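PDB 4PCH: VP1 from Polyomavirus HPyV7, which probably serves as the major structural protein of the icosahedral viral capsid, assembling into pentamers and taking part in attachment to the host cell. Local coordinates for residues I133-P137 / E138-V142; C220-G223 / S224-T228. All blocks are in the same frame, centred on the assembly; numbering follows the deposited sequence.

Overall arrangement
Both contacts are local chain reversals within the jelly-roll region of one VP1 subunit, and they follow one another in series along the chain. Interaction 1 shapes the loop between strands 129-132 and 141-142, its centre about 22 Å from that of the chain, where a second subunit of the pentamer packs against it. Interaction 2 is the turn between strands 208-219 and 224-236, its centre about 15 Å from that of the chain; no other chain of the pentamer touches it. Their centres lie 32 Å apart and their nearest atoms about 15 Å, so the two do not touch. One therefore belongs to a subunit boundary, the other to the strand framework of a single subunit.

Interaction 1. Residues I133-P137 / E138-V142; sequences INPDP and ERLKV
Asn134 and Asp136 both carry CG anti to the backbone N (chi1 near -174° in both), which swings the amide toward Leu140 and the carboxylate toward Arg139. The Asn134 amide then works at both ends. Its OD1 accepts from Asp136 N at 2.8 Å, the signature of an Asx turn, while its ND2 donates to Leu140 O at 3.1 Å; that oxygen lies in the amide plane, and the N-H...O angle is 166°. Asp136 O receives two backbone donors: Leu140 N at 2.9 Å, almost in line with the carbonyl, and Arg139 N from well above the carbonyl plane. The Asp136 OD1 bonds to Glu138 N and Arg139 N are weak.

On the outer side, Arg139 runs extended from CG to NE and turns its NH1 back to Asp136 OD2, a salt bridge of 3.0 Å. The carboxylate is met on its syn side and the guanidinium at its edge, the two planes standing 80° apart. Leu140 is directed toward 133-137, its CD2 lying 3.8 Å from Pro135 CD, and Leu53 and Leu173 also touch this side chain. Water 1 donates to both Pro137 O and Leu140 O, bridging two carbonyls, one inside the turn and one at its exit.

The loop leads into strand 141-142, which pairs in parallel with strand 52-53. A second subunit packs on it, with Pro239 of that subunit against Asp136 and Leu238 of that subunit against Arg139. The buried carboxylate of Asp136 thus has a cationic partner and weaker backbone donors, which would be expected to favour its ionised form, while the two bonds of the Asn134 amide should restrict its rotation and fix which end is oxygen.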
# COMPACT_ATOMS: atom_id res chain seq x y z
N ILE B 133 -3.72 -26.16 14.12
CA ILE B 133 -2.28 -25.98 14.26
C ILE B 133 -2.01 -25.28 15.57
O ILE B 133 -2.57 -24.23 15.83
CB ILE B 133 -1.70 -25.06 13.15
CG1 ILE B 133 -1.96 -25.68 11.78
CG2 ILE B 133 -0.21 -24.85 13.39
CD1 ILE B 133 -1.11 -26.87 11.47
N ASN B 134 -1.17 -25.90 16.39
CA ASN B 134 -0.65 -25.20 17.57
C ASN B 134 0.74 -24.69 17.18
O ASN B 134 1.61 -25.51 16.91
CB ASN B 134 -0.59 -26.12 18.78
CG ASN B 134 -0.19 -25.38 20.05
OD1 ASN B 134 0.56 -24.41 20.00
ND2 ASN B 134 -0.71 -25.81 21.20
N PRO B 135 0.95 -23.35 17.17
CA PRO B 135 2.25 -22.81 16.76
C PRO B 135 3.38 -23.19 17.69
O PRO B 135 4.55 -23.15 17.28
CB PRO B 135 2.02 -21.28 16.74
CG PRO B 135 0.92 -21.06 17.70
CD PRO B 135 0.01 -22.26 17.51
N ASP B 136 3.06 -23.60 18.92
CA ASP B 136 4.08 -24.11 19.81
C ASP B 136 3.47 -25.16 20.72
O ASP B 136 2.99 -24.85 21.82
CB ASP B 136 4.70 -22.98 20.64
CG ASP B 136 5.89 -23.46 21.47
OD1 ASP B 136 6.03 -24.67 21.73
OD2 ASP B 136 6.70 -22.62 21.90
N PRO B 137 3.42 -26.41 20.23
CA PRO B 137 2.70 -27.50 20.90
C PRO B 137 3.18 -27.75 22.34
O PRO B 137 2.39 -28.20 23.17
CB PRO B 137 3.01 -28.71 20.01
CG PRO B 137 3.32 -28.13 18.66
CD PRO B 137 4.05 -26.87 18.98
N GLU B 138 4.45 -27.46 22.62
CA GLU B 138 5.00 -27.68 23.97
C GLU B 138 4.65 -26.60 24.98
O GLU B 138 4.64 -26.87 26.17
CB GLU B 138 6.52 -27.80 23.90
CG GLU B 138 7.02 -28.97 23.06
CD GLU B 138 7.25 -30.24 23.86
OE1 GLU B 138 7.95 -31.15 23.35
OE2 GLU B 138 6.74 -30.35 25.00
N ARG B 139 4.42 -25.37 24.54
CA ARG B 139 4.29 -24.23 25.46
C ARG B 139 2.99 -23.42 25.40
O ARG B 139 2.70 -22.67 26.33
CB ARG B 139 5.46 -23.27 25.23
CG ARG B 139 6.85 -23.87 25.40
CD ARG B 139 7.90 -22.79 25.18
NE ARG B 139 9.27 -23.28 25.12
CZ ARG B 139 9.93 -23.64 24.02
NH1 ARG B 139 9.37 -23.61 22.81
NH2 ARG B 139 11.18 -24.05 24.13
N LEU B 140 2.24 -23.51 24.30
CA LEU B 140 0.98 -22.76 24.14
C LEU B 140 -0.15 -23.67 24.59
O LEU B 140 -0.31 -24.76 24.04
CB LEU B 140 0.71 -22.29 22.71
CG LEU B 140 -0.55 -21.43 22.54
CD1 LEU B 140 -0.41 -20.05 23.20
CD2 LEU B 140 -0.95 -21.26 21.08
N LYS B 141 -0.87 -23.21 25.61
CA LYS B 141 -1.95 -23.98 26.21
C LYS B 141 -3.29 -23.40 25.80
O LYS B 141 -3.41 -22.21 25.48
CB LYS B 141 -1.80 -23.97 27.72
CG LYS B 141 -0.53 -24.69 28.20
CD LYS B 141 -0.07 -24.14 29.54
CE LYS B 141 1.18 -24.84 30.05
NZ LYS B 141 1.63 -24.26 31.34
N VAL B 142 -4.31 -24.27 25.80
CA VAL B 142 -5.65 -23.92 25.33
C VAL B 142 -6.68 -24.46 26.30
O VAL B 142 -6.72 -25.66 26.56
CB VAL B 142 -5.92 -24.51 23.93
CG1 VAL B 142 -7.23 -23.96 23.37
CG2 VAL B 142 -4.76 -24.20 22.99
O HOH W 1 1.18 -26.80 25.30

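Interaction 2. Residues C220-G223 / S224-T228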
# COMPACT_ATOMS: atom_id res chain seq x y z
N CYS B 220 -25.57 -24.92 -3.11
CA CYS B 220 -26.11 -25.00 -1.76
C CYS B 220 -27.06 -26.19 -1.70
O CYS B 220 -28.27 -26.03 -1.51
CB CYS B 220 -26.82 -23.70 -1.42
SG CYS B 220 -25.71 -22.27 -1.33
N THR B 221 -26.50 -27.39 -1.81
CA THR B 221 -27.30 -28.57 -2.08
C THR B 221 -28.11 -29.03 -0.88
O THR B 221 -29.05 -29.81 -1.05
CB THR B 221 -26.43 -29.75 -2.54
OG1 THR B 221 -25.53 -30.11 -1.51
CG2 THR B 221 -25.61 -29.38 -3.79
N PHE B 222 -27.71 -28.58 0.31
CA PHE B 222 -28.44 -28.95 1.53
C PHE B 222 -29.57 -27.99 1.85
O PHE B 222 -30.21 -28.14 2.88
CB PHE B 222 -27.50 -29.02 2.75
CG PHE B 222 -26.32 -29.95 2.60
CD1 PHE B 222 -26.38 -31.07 1.81
CD2 PHE B 222 -25.16 -29.71 3.32
CE1 PHE B 222 -25.30 -31.93 1.70
CE2 PHE B 222 -24.08 -30.56 3.23
CZ PHE B 222 -24.14 -31.66 2.42
N GLY B 223 -29.75 -26.95 1.01
CA GLY B 223 -30.84 -25.98 1.20
C GLY B 223 -30.53 -24.78 2.08
O GLY B 223 -31.42 -24.00 2.45
N SER B 224 -29.25 -24.62 2.42
CA SER B 224 -28.79 -23.51 3.22
C SER B 224 -27.45 -23.04 2.68
O SER B 224 -26.76 -23.80 2.02
CB SER B 224 -28.54 -23.92 4.68
OG SER B 224 -29.69 -24.39 5.32
N VAL B 225 -27.11 -21.80 3.02
CA VAL B 225 -25.78 -21.25 2.74
C VAL B 225 -25.07 -21.05 4.08
O VAL B 225 -25.68 -20.65 5.07
CB VAL B 225 -25.84 -19.98 1.88
CG1 VAL B 225 -26.60 -18.86 2.55
CG2 VAL B 225 -24.44 -19.51 1.50
N TYR B 226 -23.77 -21.35 4.10
CA TYR B 226 -22.97 -21.39 5.31
C TYR B 226 -22.00 -20.22 5.21
O TYR B 226 -21.27 -20.12 4.21
CB TYR B 226 -22.18 -22.71 5.40
CG TYR B 226 -23.09 -23.91 5.65
CD1 TYR B 226 -23.95 -24.34 4.67
CD2 TYR B 226 -23.08 -24.58 6.86
CE1 TYR B 226 -24.80 -25.41 4.88
CE2 TYR B 226 -23.92 -25.65 7.09
CZ TYR B 226 -24.79 -26.06 6.09
OH TYR B 226 -25.64 -27.11 6.26
N LEU B 227 -22.07 -19.34 6.20
CA LEU B 227 -21.20 -18.15 6.30
C LEU B 227 -20.30 -18.29 7.49
O LEU B 227 -20.74 -18.73 8.55
CB LEU B 227 -22.06 -16.90 6.46
CG LEU B 227 -23.04 -16.65 5.30
CD1 LEU B 227 -23.91 -15.46 5.61
CD2 LEU B 227 -22.31 -16.50 3.96
N THR B 228 -19.04 -17.88 7.33
CA THR B 228 -18.06 -17.95 8.42
C THR B 228 -17.26 -16.65 8.38
O THR B 228 -16.99 -16.15 7.30
CB THR B 228 -17.13 -19.16 8.29
OG1 THR B 228 -17.89 -20.36 8.06
CG2 THR B 228 -16.29 -19.37 9.55
O HOH W 2 -26.04 -26.28 1.21
O HOH W 3 -30.58 -27.04 5.40
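Phe222 meets the hydroxyl of Tyr226 at the edge of its ring, near the ring plane: Tyr226 OH lies 4.0 Å from Phe222 CD2. The two side chains cross at about a right angle, and only the end of the tyrosine takes part, so this is a peripheral approach with no stacking of the rings. Phe222 has CG anti to its carbonyl carbon (chi1 -56°), a setting that directs the ring to the side from which Tyr226 OH arrives.

Cys220 packs against the start of the strand. Its CB is 3.4 Å from Ser224 O, and its SG makes apolar contact with Val225 CB at 3.9 Å.

The reversal itself is a type I beta turn from Cys220 to Gly223, closed by Gly223 N donating to Cys220 O at 3.1 Å. It connects strands 208-219 and 224-236 of the jelly roll; the second pairs antiparallel with strands 62-67 and 117-124, and Val225 is joined to Ile66 by backbone hydrogen bonding. Gly223 has a positive phi of 89°, a backbone setting that suits glycine because a CB would press on the preceding carbonyl oxygen.

Two waters complete the join between turn and strand, where no direct hydrogen bond spans the segments. Water 2 accepts from Phe222 N and donates to Ser224 O at 2.7 Å. Water 3 donates both to Phe222 O and to Ser224 OG, the latter at 2.8 Å, and the same hydroxyl is hydrogen-bonded to Asn67 OD1, linking the turn to the neighbouring strand's end.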